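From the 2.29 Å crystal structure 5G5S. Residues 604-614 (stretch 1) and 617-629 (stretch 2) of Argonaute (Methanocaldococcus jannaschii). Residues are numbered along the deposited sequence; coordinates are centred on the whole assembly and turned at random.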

# COMPACT_ATOMS: atom_id res chain seq x y z
N LYS A 604 -3.26 -7.71 11.60
CA LYS A 604 -4.31 -8.07 12.55
C LYS A 604 -4.44 -7.17 13.79
O LYS A 604 -5.42 -7.31 14.52
CB LYS A 604 -4.16 -9.55 12.95
CG LYS A 604 -4.13 -10.49 11.74
CD LYS A 604 -4.03 -11.91 12.20
CE LYS A 604 -4.26 -12.93 11.09
NZ LYS A 604 -3.10 -13.02 10.18
N TYR A 605 -3.46 -6.27 14.03
CA TYR A 605 -3.46 -5.38 15.20
C TYR A 605 -4.47 -4.27 15.11
O TYR A 605 -4.71 -3.74 14.03
CB TYR A 605 -2.08 -4.76 15.49
CG TYR A 605 -1.02 -5.73 15.97
CD1 TYR A 605 -1.00 -6.18 17.29
CD2 TYR A 605 0.02 -6.11 15.13
CE1 TYR A 605 0.01 -7.02 17.75
CE2 TYR A 605 1.03 -6.96 15.58
CZ TYR A 605 1.02 -7.42 16.89
OH TYR A 605 2.01 -8.26 17.32
N LYS A 606 -5.02 -3.88 16.27
CA LYS A 606 -5.96 -2.77 16.45
C LYS A 606 -5.63 -2.09 17.75
O LYS A 606 -5.46 -2.77 18.76
CB LYS A 606 -7.44 -3.24 16.49
CG LYS A 606 -8.03 -3.75 15.19
CD LYS A 606 -8.10 -2.68 14.09
CE LYS A 606 -8.24 -3.29 12.70
NZ LYS A 606 -7.09 -4.16 12.32
N VAL A 607 -5.56 -0.75 17.74
CA VAL A 607 -5.33 0.06 18.94
C VAL A 607 -6.66 0.75 19.25
O VAL A 607 -7.20 1.47 18.41
CB VAL A 607 -4.16 1.07 18.81
CG1 VAL A 607 -3.76 1.62 20.18
CG2 VAL A 607 -2.95 0.43 18.13
N PHE A 608 -7.22 0.48 20.44
CA PHE A 608 -8.51 1.01 20.84
C PHE A 608 -8.39 2.48 21.29
O PHE A 608 -8.56 2.79 22.48
CB PHE A 608 -9.19 0.10 21.89
CG PHE A 608 -9.30 -1.39 21.58
CD1 PHE A 608 -9.19 -1.86 20.27
CD2 PHE A 608 -9.56 -2.30 22.59
CE1 PHE A 608 -9.28 -3.23 19.99
CE2 PHE A 608 -9.69 -3.67 22.31
CZ PHE A 608 -9.55 -4.12 21.01
N THR A 609 -8.06 3.38 20.33
CA THR A 609 -7.89 4.82 20.55
C THR A 609 -8.06 5.67 19.28
O THR A 609 -7.84 5.20 18.17
CB THR A 609 -6.53 5.14 21.22
OG1 THR A 609 -6.57 6.50 21.66
CG2 THR A 609 -5.31 4.93 20.28
N SER A 610 -8.37 6.95 19.48
CA SER A 610 -8.49 7.93 18.40
C SER A 610 -7.22 8.78 18.33
O SER A 610 -7.08 9.61 17.43
CB SER A 610 -9.73 8.80 18.59
OG SER A 610 -10.90 8.00 18.50
N ASP A 611 -6.29 8.55 19.27
CA ASP A 611 -4.99 9.23 19.32
C ASP A 611 -4.06 8.69 18.20
O ASP A 611 -4.27 7.59 17.68
CB ASP A 611 -4.36 9.09 20.72
CG ASP A 611 -3.15 9.98 20.99
OD1 ASP A 611 -2.97 11.00 20.27
OD2 ASP A 611 -2.38 9.66 21.93
N TYR A 612 -3.08 9.51 17.81
CA TYR A 612 -2.17 9.24 16.71
C TYR A 612 -0.79 9.82 17.03
O TYR A 612 -0.64 10.46 18.07
CB TYR A 612 -2.74 9.85 15.40
CG TYR A 612 -2.88 11.36 15.43
CD1 TYR A 612 -3.99 11.96 16.03
CD2 TYR A 612 -1.92 12.18 14.86
CE1 TYR A 612 -4.10 13.35 16.10
CE2 TYR A 612 -2.03 13.57 14.92
CZ TYR A 612 -3.13 14.15 15.52
OH TYR A 612 -3.27 15.52 15.53
N ARG A 613 0.20 9.62 16.12
CA ARG A 613 1.60 10.06 16.30
C ARG A 613 2.17 9.22 17.47
O ARG A 613 2.99 9.71 18.25
CB ARG A 613 1.65 11.59 16.55
CG ARG A 613 3.00 12.26 16.35
CD ARG A 613 2.92 13.74 16.67
NE ARG A 613 3.51 14.04 17.97
CZ ARG A 613 3.66 15.26 18.49
NH1 ARG A 613 3.22 16.33 17.82
NH2 ARG A 613 4.23 15.43 19.67
N ILE A 614 1.73 7.93 17.57
CA ILE A 614 2.10 6.96 18.61
C ILE A 614 2.65 5.64 18.07
O ILE A 614 2.27 5.19 16.98
CB ILE A 614 0.96 6.75 19.67
CG1 ILE A 614 -0.35 6.24 19.02
CG2 ILE A 614 0.74 8.01 20.52
CD1 ILE A 614 -1.32 5.55 19.98
N VAL A 617 5.85 -1.54 20.91
CA VAL A 617 6.46 -2.81 20.51
C VAL A 617 5.72 -3.95 21.23
O VAL A 617 5.65 -3.96 22.46
CB VAL A 617 8.00 -2.86 20.75
CG1 VAL A 617 8.57 -4.25 20.48
CG2 VAL A 617 8.73 -1.81 19.91
N PHE A 618 5.14 -4.89 20.47
CA PHE A 618 4.44 -6.02 21.06
C PHE A 618 5.05 -7.32 20.54
O PHE A 618 4.93 -7.63 19.35
CB PHE A 618 2.93 -5.94 20.81
CG PHE A 618 2.11 -6.89 21.66
CD1 PHE A 618 1.98 -6.69 23.03
CD2 PHE A 618 1.46 -7.96 21.08
CE1 PHE A 618 1.22 -7.56 23.81
CE2 PHE A 618 0.70 -8.84 21.86
CZ PHE A 618 0.59 -8.64 23.22
N GLY A 619 5.75 -8.03 21.44
CA GLY A 619 6.46 -9.27 21.17
C GLY A 619 7.31 -9.22 19.91
O GLY A 619 7.10 -10.01 18.98
N ASN A 620 8.23 -8.25 19.86
CA ASN A 620 9.11 -7.97 18.70
C ASN A 620 8.47 -7.22 17.51
O ASN A 620 9.20 -6.84 16.61
CB ASN A 620 9.95 -9.19 18.27
CG ASN A 620 10.74 -9.81 19.41
OD1 ASN A 620 10.67 -11.02 19.65
ND2 ASN A 620 11.49 -8.98 20.15
N ASP A 621 7.15 -7.00 17.51
CA ASP A 621 6.51 -6.25 16.41
C ASP A 621 6.29 -4.80 16.80
O ASP A 621 5.81 -4.52 17.89
CB ASP A 621 5.14 -6.84 16.01
CG ASP A 621 5.13 -8.23 15.41
OD1 ASP A 621 6.15 -8.63 14.80
OD2 ASP A 621 4.08 -8.90 15.50
N GLY A 622 6.62 -3.90 15.89
CA GLY A 622 6.38 -2.48 16.05
C GLY A 622 4.95 -2.18 15.67
O GLY A 622 4.48 -2.66 14.63
N ILE A 623 4.23 -1.49 16.54
CA ILE A 623 2.84 -1.08 16.30
C ILE A 623 2.90 0.43 16.11
O ILE A 623 3.13 1.19 17.05
CB ILE A 623 1.85 -1.55 17.40
CG1 ILE A 623 1.92 -3.08 17.63
CG2 ILE A 623 0.41 -1.10 17.07
CD1 ILE A 623 1.13 -3.56 18.88
N PHE A 624 2.73 0.84 14.85
CA PHE A 624 2.88 2.18 14.31
C PHE A 624 1.51 2.81 13.97
O PHE A 624 0.78 2.28 13.13
CB PHE A 624 3.80 2.04 13.08
CG PHE A 624 4.38 3.26 12.42
CD1 PHE A 624 5.45 3.94 12.98
CD2 PHE A 624 3.92 3.68 11.17
CE1 PHE A 624 6.00 5.06 12.35
CE2 PHE A 624 4.48 4.79 10.54
CZ PHE A 624 5.50 5.49 11.14
N LEU A 625 1.15 3.93 14.65
CA LEU A 625 -0.11 4.64 14.41
C LEU A 625 0.20 6.15 14.17
O LEU A 625 0.12 6.97 15.10
CB LEU A 625 -1.10 4.38 15.56
CG LEU A 625 -2.57 4.72 15.33
CD1 LEU A 625 -3.19 3.85 14.23
CD2 LEU A 625 -3.37 4.57 16.62
N PRO A 626 0.62 6.51 12.92
CA PRO A 626 1.10 7.87 12.68
C PRO A 626 0.11 9.02 12.49
O PRO A 626 0.30 10.08 13.06
CB PRO A 626 2.01 7.71 11.45
CG PRO A 626 1.40 6.58 10.69
CD PRO A 626 0.82 5.65 11.72
N HIS A 627 -0.88 8.82 11.63
CA HIS A 627 -1.79 9.86 11.16
C HIS A 627 -3.15 9.96 11.82
O HIS A 627 -3.72 8.95 12.25
CB HIS A 627 -1.95 9.68 9.63
CG HIS A 627 -2.61 8.38 9.24
ND1 HIS A 627 -2.41 7.22 9.98
CD2 HIS A 627 -3.45 8.12 8.22
CE1 HIS A 627 -3.15 6.29 9.39
NE2 HIS A 627 -3.80 6.79 8.33
N LYS A 628 -3.70 11.17 11.85
CA LYS A 628 -5.02 11.40 12.40
C LYS A 628 -6.02 10.98 11.33
O LYS A 628 -5.80 11.18 10.15
CB LYS A 628 -5.21 12.87 12.75
N THR A 629 -7.13 10.37 11.76
CA THR A 629 -8.15 9.91 10.83
C THR A 629 -9.53 10.36 11.28
O THR A 629 -9.81 10.41 12.47
CB THR A 629 -8.12 8.37 10.74
OG1 THR A 629 -6.77 7.95 10.53
CG2 THR A 629 -8.96 7.87 9.59

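The contact is a mostly apolar packing of a segment without regular secondary structure against a β-strand, fixed at one end by a single antiparallel bridge and at the other by a tyrosine-aspartate hydrogen bond, with 638 Å² buried between the two stretches.

The bridge pairs I614 with L625, whose CA atoms lie 5.3 Å apart. Its two hydrogen bonds are reciprocal: I614 N donates to L625 O at 3.1 Å with an N-H...O angle of 168°, and L625 N donates to I614 O at 2.9 Å with an angle of 156°. Both angles are open enough for well-directed bonds, as expected of a hydrogen-bonded antiparallel pair. The two side chains share one face of the sheet, and I614 CG1 comes to 4.0 Å from L625 CB.

Next to the bridge the chains draw closer, R613 CA and P626 CA being 4.3 Å apart. Here R613 N faces two carbonyls, L625 O at 2.8 Å and P626 O at 3.1 Å. The angles of 122° and 124° make both hydrogen bonds weak; the short distances alone would overstate them, because the N-H points squarely at neither oxygen. L625 O thus receives the amides of both R613 and I614. R613 has phi/psi of 67/35, a left-handed backbone conformation, and its CA-to-CB bond points away from the second stretch.

L625 has the largest covered area of any residue here, 114 Å². Its CD2 meets several parts of the first stretch: D611 O at 3.3 Å, V607 CB at 4.2 Å and T609 CG2 at 4.2 Å. V607 also reaches the neighbouring inward-pointing residue of the strand, with V607 CG2 3.8 Å from I623 CG2. Between them, F624 points away, so the alternation of the strand presents I623 and L625 to the same partner.

Y605, with 106 Å² covered, combines polar and apolar contacts. Its OH donates a hydrogen bond to D621 OD2 at 2.8 Å, and that oxygen lies at the ring edge, near the ring plane, where a phenol hydroxyl can direct its proton. I623 CD1 sits over one ring face, 4.0 Å from the centroid and 24° off the normal, a CH-π contact. At the edge, Y605 CE1 is 3.8 Å from F618 CD2. F618 and D621 are the ends of a type I' turn, closed by backbone hydrogen bonds from F618 N to D621 O (2.7 Å) and from D621 N to F618 O (3.0 Å), so the tyrosine engages both ends of one turn.

Y612 packs against the segment that follows the strand. K628 CB stands over one face of its ring, 3.5 Å from the centroid and only 10° off the normal, a nearly axial CH-π contact. The K628 side chain is not modelled beyond CB, so the evidence stops there. Y612 CD2 lies 3.5 Å from P626 O, which is at the ring edge, and Y612 CB approaches H627 O at 3.4 Å.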